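Local atomic coordinates of tyrocidine synthetase 3 (Brevibacillus brevis, PDB entry 2JGP), a protein that carries a peptidyl carrier domain and a condensation domain that probably forms a peptide bond in the nonribosomal synthesis of the antibiotic tyrocidine. Residues A[285-290]-A[344-350]; A[310-315]-A[471-476]; A[9-15]-A[73-78]. All coordinates share one frame. Numbering follows the deposited sequence.

Contact 3 is the most buried of the three. It joins two helices of the carrier domain through apolar side chains, with no direct hydrogen bond between its segments. Contacts 1 and 2 lie in the condensation domain and are only partly buried. In both, polar side chains bond to backbone atoms: an amide in contact 1, a hydroxyl and a carboxylate in contact 2. Their elements are linked, since helix 312-325 starts in contact 2 and the next helix, 329-345, ends in contact 1. Their segments alternate along the chain. The centres of contact 1 and contact 2 are about 28 Å apart. The centre of contact 3 is about 36 Å from that of contact 1 and about 32 Å from that of contact 2.

Contact 1 (A[285-290]-A[344-350]); sequences PVLNLP and YAGQEDI
Leu287 and Leu289 supply the apolar centre. Leu287 (chi1 t, chi2 p) puts CD1 3.9 Å from Ala345 CB and 4.3 Å from Ile350 CG2. Leu289 (m, t) has a CA-to-CB bond that points away, yet its CD2 reaches Tyr344 CB at 3.8 Å. Beyond the segments, Leu341 of helix 329-345 meets both Leu289 and Ile350. Pro290 CG lies 4.1 Å from Tyr344 CD2, obliquely to the ring, and Phe495 makes an edge-to-face contact with the same tyrosine.

Segment 285-290 is extended for most of its length, without regular strand structure. Its closest CA pairs are Leu289 with Ala345, 4.6 Å apart, and Pro285 with Ile350, 6.5 Å apart. Helix 329-345 ends at Ala345. Gly346 then takes phi/psi of 63/40°, and the chain turns into an extended Gln347.

The CA-to-CB bond of Gln347 (chi1 m, chi2 t, chi3 -49°) points toward the loop. Its NE2 donates to Val286 O at 2.9 Å, and its OE1 accepts from Asn288 N at 3.0 Å. One amide thus pairs with two backbone groups on both sides of Leu287. A CA-H...O contact joins Ala345 CA to Asn288 O at 3.4 Å. At the far edge, Pro285 CB is 3.4 Å from Asp349 O, while the Asp349 carboxylate forms a salt bridge with Arg378.

The result is a helix-to-strand connection of the condensation domain, leading from helix 329-345 into strand 350-356, with an extended loop laid across it and held by a bidentate glutamine side chain.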
loop_
_atom_site.group_PDB
_atom_site.type_symbol
_atom_site.label_atom_id
_atom_site.label_comp_id
_atom_site.label_asym_id
_atom_site.label_seq_id
_atom_site.Cartn_x
_atom_site.Cartn_y
_atom_site.Cartn_z
ATOM N N PRO A 285 10.478 19.275 -6.429
ATOM C CA PRO A 285 9.486 20.306 -6.133
ATOM C C PRO A 285 8.833 20.152 -4.762
ATOM O O PRO A 285 8.551 19.034 -4.332
ATOM C CB PRO A 285 8.441 20.099 -7.230
ATOM C CG PRO A 285 8.511 18.659 -7.531
ATOM C CD PRO A 285 9.951 18.272 -7.374
ATOM N N VAL A 286 8.596 21.278 -4.094
ATOM C CA VAL A 286 7.844 21.304 -2.845
ATOM C C VAL A 286 6.445 21.842 -3.142
ATOM O O VAL A 286 6.308 22.931 -3.704
ATOM C CB VAL A 286 8.535 22.195 -1.795
ATOM C CG1 VAL A 286 7.806 22.117 -0.468
ATOM C CG2 VAL A 286 9.991 21.784 -1.629
ATOM N N LEU A 287 5.419 21.075 -2.770
ATOM C CA LEU A 287 4.026 21.454 -3.009
ATOM C C LEU A 287 3.681 22.741 -2.264
ATOM O O LEU A 287 3.884 22.835 -1.057
ATOM C CB LEU A 287 3.086 20.336 -2.558
ATOM C CG LEU A 287 1.584 20.498 -2.820
ATOM C CD1 LEU A 287 1.265 20.532 -4.308
ATOM C CD2 LEU A 287 0.818 19.379 -2.130
ATOM N N ASN A 288 3.158 23.725 -2.986
ATOM C CA ASN A 288 2.804 25.008 -2.392
ATOM C C ASN A 288 1.295 25.207 -2.364
ATOM O O ASN A 288 0.764 26.098 -3.025
ATOM C CB ASN A 288 3.484 26.146 -3.153
ATOM C CG ASN A 288 3.249 27.505 -2.511
ATOM O OD1 ASN A 288 2.984 28.480 -3.206
ATOM N ND2 ASN A 288 3.329 27.569 -1.186
ATOM N N LEU A 289 0.608 24.370 -1.594
ATOM C CA LEU A 289 -0.827 24.529 -1.408
ATOM C C LEU A 289 -1.086 25.799 -0.621
ATOM O O LEU A 289 -0.343 26.109 0.308
ATOM C CB LEU A 289 -1.430 23.352 -0.642
ATOM C CG LEU A 289 -1.672 22.066 -1.420
ATOM C CD1 LEU A 289 -2.195 21.003 -0.459
ATOM C CD2 LEU A 289 -2.636 22.310 -2.572
ATOM N N PRO A 290 -2.142 26.539 -0.991
ATOM C CA PRO A 290 -2.499 27.694 -0.196
ATOM C C PRO A 290 -3.152 27.182 1.074
ATOM O O PRO A 290 -3.973 26.273 1.015
ATOM C CB PRO A 290 -3.497 28.441 -1.081
ATOM C CG PRO A 290 -4.111 27.408 -1.913
ATOM C CD PRO A 290 -3.068 26.340 -2.121
ATOM N N TYR A 344 -4.614 24.381 -7.488
ATOM C CA TYR A 344 -4.527 24.983 -6.155
ATOM C C TYR A 344 -3.142 25.562 -5.883
ATOM O O TYR A 344 -3.019 26.683 -5.388
ATOM C CB TYR A 344 -4.905 23.967 -5.063
ATOM C CG TYR A 344 -6.361 24.042 -4.693
ATOM C CD1 TYR A 344 -7.334 23.520 -5.526
ATOM C CD2 TYR A 344 -6.769 24.685 -3.527
ATOM C CE1 TYR A 344 -8.677 23.605 -5.205
ATOM C CE2 TYR A 344 -8.107 24.785 -3.194
ATOM C CZ TYR A 344 -9.060 24.244 -4.038
ATOM O OH TYR A 344 -10.394 24.339 -3.706
ATOM N N ALA A 345 -2.107 24.804 -6.233
ATOM C CA ALA A 345 -0.735 25.173 -5.912
ATOM C C ALA A 345 -0.100 26.133 -6.921
ATOM O O ALA A 345 0.911 26.757 -6.616
ATOM C CB ALA A 345 0.119 23.919 -5.788
ATOM N N GLY A 346 -0.678 26.233 -8.118
ATOM C CA GLY A 346 -0.080 27.011 -9.204
ATOM C C GLY A 346 1.262 26.441 -9.628
ATOM O O GLY A 346 2.209 27.190 -9.888
ATOM N N GLN A 347 1.339 25.112 -9.683
ATOM C CA GLN A 347 2.569 24.392 -10.022
ATOM C C GLN A 347 2.289 23.351 -11.100
ATOM O O GLN A 347 1.156 22.891 -11.248
ATOM C CB GLN A 347 3.134 23.702 -8.779
ATOM C CG GLN A 347 3.693 24.653 -7.739
ATOM C CD GLN A 347 4.186 23.938 -6.505
ATOM O OE1 GLN A 347 3.485 23.095 -5.945
ATOM N NE2 GLN A 347 5.395 24.268 -6.070
ATOM N N GLU A 348 3.332 22.982 -11.843
ATOM C CA GLU A 348 3.207 22.045 -12.956
ATOM C C GLU A 348 4.167 20.858 -12.814
ATOM O O GLU A 348 4.473 20.176 -13.785
ATOM C CB GLU A 348 3.460 22.781 -14.274
ATOM C CG GLU A 348 2.589 24.017 -14.453
ATOM C CD GLU A 348 2.594 24.534 -15.872
ATOM O OE1 GLU A 348 1.529 24.978 -16.347
ATOM O OE2 GLU A 348 3.656 24.474 -16.522
ATOM N N ASP A 349 4.619 20.617 -11.589
ATOM C CA ASP A 349 5.541 19.532 -11.276
ATOM C C ASP A 349 5.249 19.160 -9.827
ATOM O O ASP A 349 5.505 19.946 -8.908
ATOM C CB ASP A 349 6.983 20.011 -11.448
ATOM C CG ASP A 349 8.009 18.899 -11.310
ATOM O OD1 ASP A 349 7.649 17.747 -10.971
ATOM O OD2 ASP A 349 9.203 19.204 -11.527
ATOM N N ILE A 350 4.695 17.963 -9.643
ATOM C CA ILE A 350 4.060 17.576 -8.389
ATOM C C ILE A 350 4.361 16.128 -8.033
ATOM O O ILE A 350 4.297 15.249 -8.897
ATOM C CB ILE A 350 2.523 17.737 -8.481
ATOM C CG1 ILE A 350 2.173 19.186 -8.855
ATOM C CG2 ILE A 350 1.858 17.327 -7.158
ATOM C CD1 ILE A 350 0.730 19.536 -8.711
#

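Contact 2 (A[310-315]-A[471-476]); sequences AGKALT and EEREEM
A helix N-terminus here meets the turn of a beta-hairpin in the condensation domain. Strands 465-471 and 476-483 form the hairpin, and strand 303-309 pairs with the second of them just before the helix begins. The closest CA pairs are Lys312 with Glu475, 4.9 Å apart, and Ala310 with Met476, 5.5 Å apart.

Met476 has the most surface covered. Its backbone O accepts from Ala310 N at 2.8 Å, close to where the two strands pair. Its side chain (t, t, p) sets CE 3.5 Å from Ala310 CB.

Thr315, in the first turn of helix 312-325, is next. Its CA-to-CB bond points toward the hairpin. With chi1 m, its OG1 donates to Gly311 O at 2.8 Å and accepts from Met476 N at 3.0 Å, so one hydroxyl ties helix to strand. Thr315 CG2 is 3.6 Å from Glu471 OE2, an oxygen hydrogen-bonded to His319 NE2.

Gly311 is the N-cap residue. At its phi/psi of 89/152° a CB would jam against Ala310 O, so glycine fits. Inside the turn, Glu472 N donates to Glu475 O at 2.8 Å. Glu475 is extended (-180/164°) and its CA-to-CB bond points toward segment 310-315. With chi1 p and chi2 t, its OE1 accepts from Gly311 N at 2.7 Å.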
loop_
_atom_site.group_PDB
_atom_site.type_symbol
_atom_site.label_atom_id
_atom_site.label_comp_id
_atom_site.label_asym_id
_atom_site.label_seq_id
_atom_site.Cartn_x
_atom_site.Cartn_y
_atom_site.Cartn_z
ATOM N N ALA A 310 -19.459 11.035 -5.049
ATOM C CA ALA A 310 -19.253 11.477 -6.433
ATOM C C ALA A 310 -20.523 11.348 -7.277
ATOM O O ALA A 310 -20.639 11.973 -8.333
ATOM C CB ALA A 310 -18.123 10.689 -7.069
ATOM N N GLY A 311 -21.468 10.534 -6.812
ATOM C CA GLY A 311 -22.678 10.232 -7.565
ATOM C C GLY A 311 -22.465 9.038 -8.479
ATOM O O GLY A 311 -21.346 8.776 -8.926
ATOM N N LYS A 312 -23.546 8.317 -8.762
ATOM C CA LYS A 312 -23.489 7.136 -9.632
ATOM C C LYS A 312 -23.047 7.459 -11.056
ATOM O O LYS A 312 -22.226 6.743 -11.633
ATOM C CB LYS A 312 -24.856 6.454 -9.690
ATOM C CG LYS A 312 -25.236 5.763 -8.412
ATOM C CD LYS A 312 -26.582 5.081 -8.516
ATOM C CE LYS A 312 -27.003 4.521 -7.166
ATOM N NZ LYS A 312 -28.369 3.932 -7.208
ATOM N N ALA A 313 -23.604 8.526 -11.622
ATOM C CA ALA A 313 -23.366 8.871 -13.024
ATOM C C ALA A 313 -21.893 9.167 -13.288
ATOM O O ALA A 313 -21.315 8.655 -14.246
ATOM C CB ALA A 313 -24.223 10.063 -13.424
ATOM N N LEU A 314 -21.293 9.996 -12.438
ATOM C CA LEU A 314 -19.877 10.348 -12.584
ATOM C C LEU A 314 -18.952 9.155 -12.354
ATOM O O LEU A 314 -17.953 8.979 -13.072
ATOM C CB LEU A 314 -19.507 11.475 -11.620
ATOM C CG LEU A 314 -18.073 12.003 -11.700
ATOM C CD1 LEU A 314 -17.675 12.371 -13.126
ATOM C CD2 LEU A 314 -17.939 13.203 -10.767
ATOM N N THR A 315 -19.275 8.346 -11.348
ATOM C CA THR A 315 -18.511 7.129 -11.066
ATOM C C THR A 315 -18.454 6.228 -12.295
ATOM O O THR A 315 -17.396 5.715 -12.643
ATOM C CB THR A 315 -19.113 6.344 -9.877
ATOM O OG1 THR A 315 -19.074 7.164 -8.705
ATOM C CG2 THR A 315 -18.328 5.055 -9.613
ATOM N N GLU A 471 -14.700 3.181 -3.498
ATOM C CA GLU A 471 -15.824 2.705 -4.299
ATOM C C GLU A 471 -16.794 1.958 -3.389
ATOM O O GLU A 471 -16.504 0.847 -2.953
ATOM C CB GLU A 471 -15.324 1.809 -5.435
ATOM C CG GLU A 471 -16.399 1.433 -6.438
ATOM C CD GLU A 471 -15.897 1.437 -7.872
ATOM O OE1 GLU A 471 -14.910 0.730 -8.180
ATOM O OE2 GLU A 471 -16.500 2.152 -8.693
ATOM N N GLU A 472 -17.942 2.576 -3.110
ATOM C CA GLU A 472 -18.840 2.125 -2.033
ATOM C C GLU A 472 -20.037 1.283 -2.479
ATOM O O GLU A 472 -20.896 0.966 -1.654
ATOM C CB GLU A 472 -19.335 3.336 -1.221
ATOM C CG GLU A 472 -18.349 3.822 -0.164
ATOM C CD GLU A 472 -18.269 2.912 1.058
ATOM O OE1 GLU A 472 -18.942 1.858 1.082
ATOM O OE2 GLU A 472 -17.527 3.259 2.004
ATOM N N ARG A 473 -20.079 0.920 -3.763
ATOM C CA ARG A 473 -21.117 0.052 -4.361
ATOM C C ARG A 473 -22.198 0.861 -5.095
ATOM O O ARG A 473 -22.539 0.540 -6.233
ATOM C CB ARG A 473 -21.734 -0.958 -3.360
ATOM C CG ARG A 473 -23.075 -0.557 -2.713
ATOM C CD ARG A 473 -23.352 -1.332 -1.430
ATOM N NE ARG A 473 -24.544 -0.827 -0.748
ATOM C CZ ARG A 473 -24.944 -1.193 0.471
ATOM N NH1 ARG A 473 -24.251 -2.084 1.180
ATOM N NH2 ARG A 473 -26.048 -0.664 0.990
ATOM N N GLU A 474 -22.717 1.907 -4.455
ATOM C CA GLU A 474 -23.701 2.786 -5.090
ATOM C C GLU A 474 -23.096 4.133 -5.504
ATOM O O GLU A 474 -23.792 4.974 -6.063
ATOM C CB GLU A 474 -24.953 2.973 -4.210
ATOM C CG GLU A 474 -24.800 3.843 -2.962
ATOM C CD GLU A 474 -24.131 3.114 -1.813
ATOM O OE1 GLU A 474 -24.816 2.822 -0.808
ATOM O OE2 GLU A 474 -22.921 2.826 -1.921
ATOM N N GLU A 475 -21.810 4.332 -5.213
ATOM C CA GLU A 475 -21.029 5.439 -5.776
ATOM C C GLU A 475 -19.597 5.405 -5.261
ATOM O O GLU A 475 -19.293 4.734 -4.276
ATOM C CB GLU A 475 -21.643 6.806 -5.444
ATOM C CG GLU A 475 -21.906 7.042 -3.962
ATOM C CD GLU A 475 -22.376 8.453 -3.661
ATOM O OE1 GLU A 475 -22.301 9.326 -4.552
ATOM O OE2 GLU A 475 -22.822 8.691 -2.522
ATOM N N MET A 476 -18.722 6.132 -5.944
ATOM C CA MET A 476 -17.398 6.425 -5.428
ATOM C C MET A 476 -17.532 7.603 -4.465
ATOM O O MET A 476 -18.209 8.583 -4.775
ATOM C CB MET A 476 -16.453 6.789 -6.571
ATOM C CG MET A 476 -15.020 7.046 -6.142
ATOM S SD MET A 476 -14.066 7.870 -7.427
ATOM C CE MET A 476 -14.823 9.494 -7.425
#

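Contact 3 (A[9-15]-A[73-78]); sequences SVWEARL and LAAFIE
Apolar contacts dominate. Ala74 faces helix 10-15, its CB 3.8 Å from Trp11 CB and 3.6 Å from Glu12 CG. Leu15 (m, t) places CD1 3.9 Å from Ile77 CD1 and CD2 3.8 Å from Leu73 CD2. One CH-pi contact joins Ile77 (m, t) to Trp11 (chi1 m, chi2 113°): CG2 lies over the five-membered ring, 3.5 Å from its centroid.

The axes of helix 10-15 and helix 73-78 approach to 8.7 Å, with 124° between their N-to-C directions. Trp11 and Ala74 CA atoms are 5.1 Å apart. These are the first and last helices of the helical bundle typical of carrier domains, and Met51 of helix 41-55 touches Trp11, Leu15 and Ile77.

Within segment 9-15, Ser9 (chi1 p) is the N-cap, its OG accepting from Glu12 N at 3.2 Å. Between the segments, polar links run through water. Water 2 is 2.6 Å from Ser9 OG and donates to Glu78 OE2 at 2.4 Å. Water 1 accepts from Trp11 N at 3.0 Å and donates to Glu78 OE2 at 2.6 Å.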
loop_
_atom_site.group_PDB
_atom_site.type_symbol
_atom_site.label_atom_id
_atom_site.label_comp_id
_atom_site.label_asym_id
_atom_site.label_seq_id
_atom_site.Cartn_x
_atom_site.Cartn_y
_atom_site.Cartn_z
ATOM N N SER A 9 0.155 -7.180 -13.190
ATOM C CA SER A 9 1.107 -7.624 -12.189
ATOM C C SER A 9 2.431 -6.959 -12.456
ATOM O O SER A 9 2.644 -6.410 -13.535
ATOM C CB SER A 9 1.293 -9.136 -12.254
ATOM O OG SER A 9 1.954 -9.511 -13.449
ATOM N N VAL A 10 3.337 -7.053 -11.489
ATOM C CA VAL A 10 4.663 -6.458 -11.642
ATOM C C VAL A 10 5.422 -7.045 -12.840
ATOM O O VAL A 10 6.032 -6.300 -13.592
ATOM C CB VAL A 10 5.494 -6.560 -10.317
ATOM C CG1 VAL A 10 5.756 -8.022 -9.944
ATOM C CG2 VAL A 10 6.793 -5.796 -10.437
ATOM N N TRP A 11 5.369 -8.361 -13.042
ATOM C CA TRP A 11 6.108 -8.967 -14.153
ATOM C C TRP A 11 5.462 -8.674 -15.505
ATOM O O TRP A 11 6.161 -8.548 -16.493
ATOM C CB TRP A 11 6.345 -10.471 -13.940
ATOM C CG TRP A 11 7.409 -10.707 -12.917
ATOM C CD1 TRP A 11 7.250 -11.257 -11.678
ATOM C CD2 TRP A 11 8.792 -10.341 -13.020
ATOM N NE1 TRP A 11 8.453 -11.278 -11.008
ATOM C CE2 TRP A 11 9.416 -10.718 -11.808
ATOM C CE3 TRP A 11 9.567 -9.735 -14.017
ATOM C CZ2 TRP A 11 10.771 -10.520 -11.575
ATOM C CZ3 TRP A 11 10.914 -9.538 -13.784
ATOM C CH2 TRP A 11 11.506 -9.932 -12.573
ATOM N N GLU A 12 4.137 -8.546 -15.551
ATOM C CA GLU A 12 3.476 -8.119 -16.790
ATOM C C GLU A 12 3.900 -6.698 -17.162
ATOM O O GLU A 12 4.184 -6.412 -18.334
ATOM C CB GLU A 12 1.956 -8.233 -16.676
ATOM C CG GLU A 12 1.458 -9.665 -16.790
ATOM C CD GLU A 12 -0.048 -9.774 -16.820
ATOM O OE1 GLU A 12 -0.550 -10.924 -16.882
ATOM O OE2 GLU A 12 -0.737 -8.725 -16.800
ATOM N N ALA A 13 3.986 -5.822 -16.160
ATOM C CA ALA A 13 4.440 -4.444 -16.370
ATOM C C ALA A 13 5.896 -4.394 -16.841
ATOM O O ALA A 13 6.204 -3.731 -17.821
ATOM C CB ALA A 13 4.272 -3.628 -15.094
ATOM N N ARG A 14 6.779 -5.111 -16.149
ATOM C CA ARG A 14 8.199 -5.123 -16.490
ATOM C C ARG A 14 8.437 -5.644 -17.904
ATOM O O ARG A 14 9.160 -5.040 -18.688
ATOM C CB ARG A 14 8.985 -5.971 -15.483
ATOM C CG ARG A 14 9.110 -5.319 -14.120
ATOM C CD ARG A 14 9.693 -6.257 -13.089
ATOM N NE ARG A 14 9.958 -5.535 -11.847
ATOM C CZ ARG A 14 10.071 -6.103 -10.649
ATOM N NH1 ARG A 14 9.965 -7.418 -10.502
ATOM N NH2 ARG A 14 10.293 -5.346 -9.587
ATOM N N LEU A 15 7.810 -6.769 -18.221
ATOM C CA LEU A 15 7.954 -7.379 -19.534
ATOM C C LEU A 15 7.420 -6.489 -20.644
ATOM O O LEU A 15 8.085 -6.311 -21.666
ATOM C CB LEU A 15 7.238 -8.732 -19.585
ATOM C CG LEU A 15 7.995 -9.898 -18.950
ATOM C CD1 LEU A 15 7.045 -11.077 -18.667
ATOM C CD2 LEU A 15 9.154 -10.334 -19.849
ATOM N N LEU A 73 4.410 -15.490 -20.091
ATOM C CA LEU A 73 5.820 -15.324 -19.738
ATOM C C LEU A 73 5.960 -14.736 -18.339
ATOM O O LEU A 73 6.839 -15.139 -17.582
ATOM C CB LEU A 73 6.525 -14.445 -20.775
ATOM C CG LEU A 73 8.059 -14.401 -20.765
ATOM C CD1 LEU A 73 8.663 -15.786 -20.964
ATOM C CD2 LEU A 73 8.541 -13.462 -21.852
ATOM N N ALA A 74 5.087 -13.794 -17.987
ATOM C CA ALA A 74 5.035 -13.275 -16.610
ATOM C C ALA A 74 4.722 -14.376 -15.597
ATOM O O ALA A 74 5.355 -14.449 -14.544
ATOM C CB ALA A 74 4.011 -12.152 -16.495
ATOM N N ALA A 75 3.746 -15.225 -15.916
ATOM C CA ALA A 75 3.414 -16.373 -15.072
ATOM C C ALA A 75 4.624 -17.297 -14.879
ATOM O O ALA A 75 4.887 -17.766 -13.767
ATOM C CB ALA A 75 2.238 -17.155 -15.662
ATOM N N PHE A 76 5.352 -17.562 -15.959
ATOM C CA PHE A 76 6.564 -18.374 -15.872
ATOM C C PHE A 76 7.569 -17.769 -14.883
ATOM O O PHE A 76 8.117 -18.481 -14.036
ATOM C CB PHE A 76 7.217 -18.528 -17.249
ATOM C CG PHE A 76 8.607 -19.101 -17.195
ATOM C CD1 PHE A 76 8.802 -20.470 -17.179
ATOM C CD2 PHE A 76 9.720 -18.265 -17.150
ATOM C CE1 PHE A 76 10.077 -21.000 -17.129
ATOM C CE2 PHE A 76 11.003 -18.791 -17.094
ATOM C CZ PHE A 76 11.181 -20.157 -17.090
ATOM N N ILE A 77 7.804 -16.463 -14.987
ATOM C CA ILE A 77 8.754 -15.786 -14.089
ATOM C C ILE A 77 8.284 -15.870 -12.639
ATOM O O ILE A 77 9.089 -16.102 -11.734
ATOM C CB ILE A 77 8.958 -14.302 -14.453
ATOM C CG1 ILE A 77 9.568 -14.156 -15.848
ATOM C CG2 ILE A 77 9.873 -13.615 -13.421
ATOM C CD1 ILE A 77 9.649 -12.708 -16.313
ATOM N N GLU A 78 6.982 -15.691 -12.426
ATOM C CA GLU A 78 6.392 -15.793 -11.081
ATOM C C GLU A 78 6.569 -17.168 -10.444
ATOM O O GLU A 78 6.674 -17.285 -9.223
ATOM C CB GLU A 78 4.895 -15.484 -11.134
ATOM C CG GLU A 78 4.574 -14.027 -11.333
ATOM C CD GLU A 78 3.145 -13.781 -11.788
ATOM O OE1 GLU A 78 2.407 -14.751 -12.066
ATOM O OE2 GLU A 78 2.759 -12.600 -11.883
HETATM O O HOH W 1 4.177 -10.473 -11.229
HETATM O O HOH W 2 1.523 -11.989 -13.902
#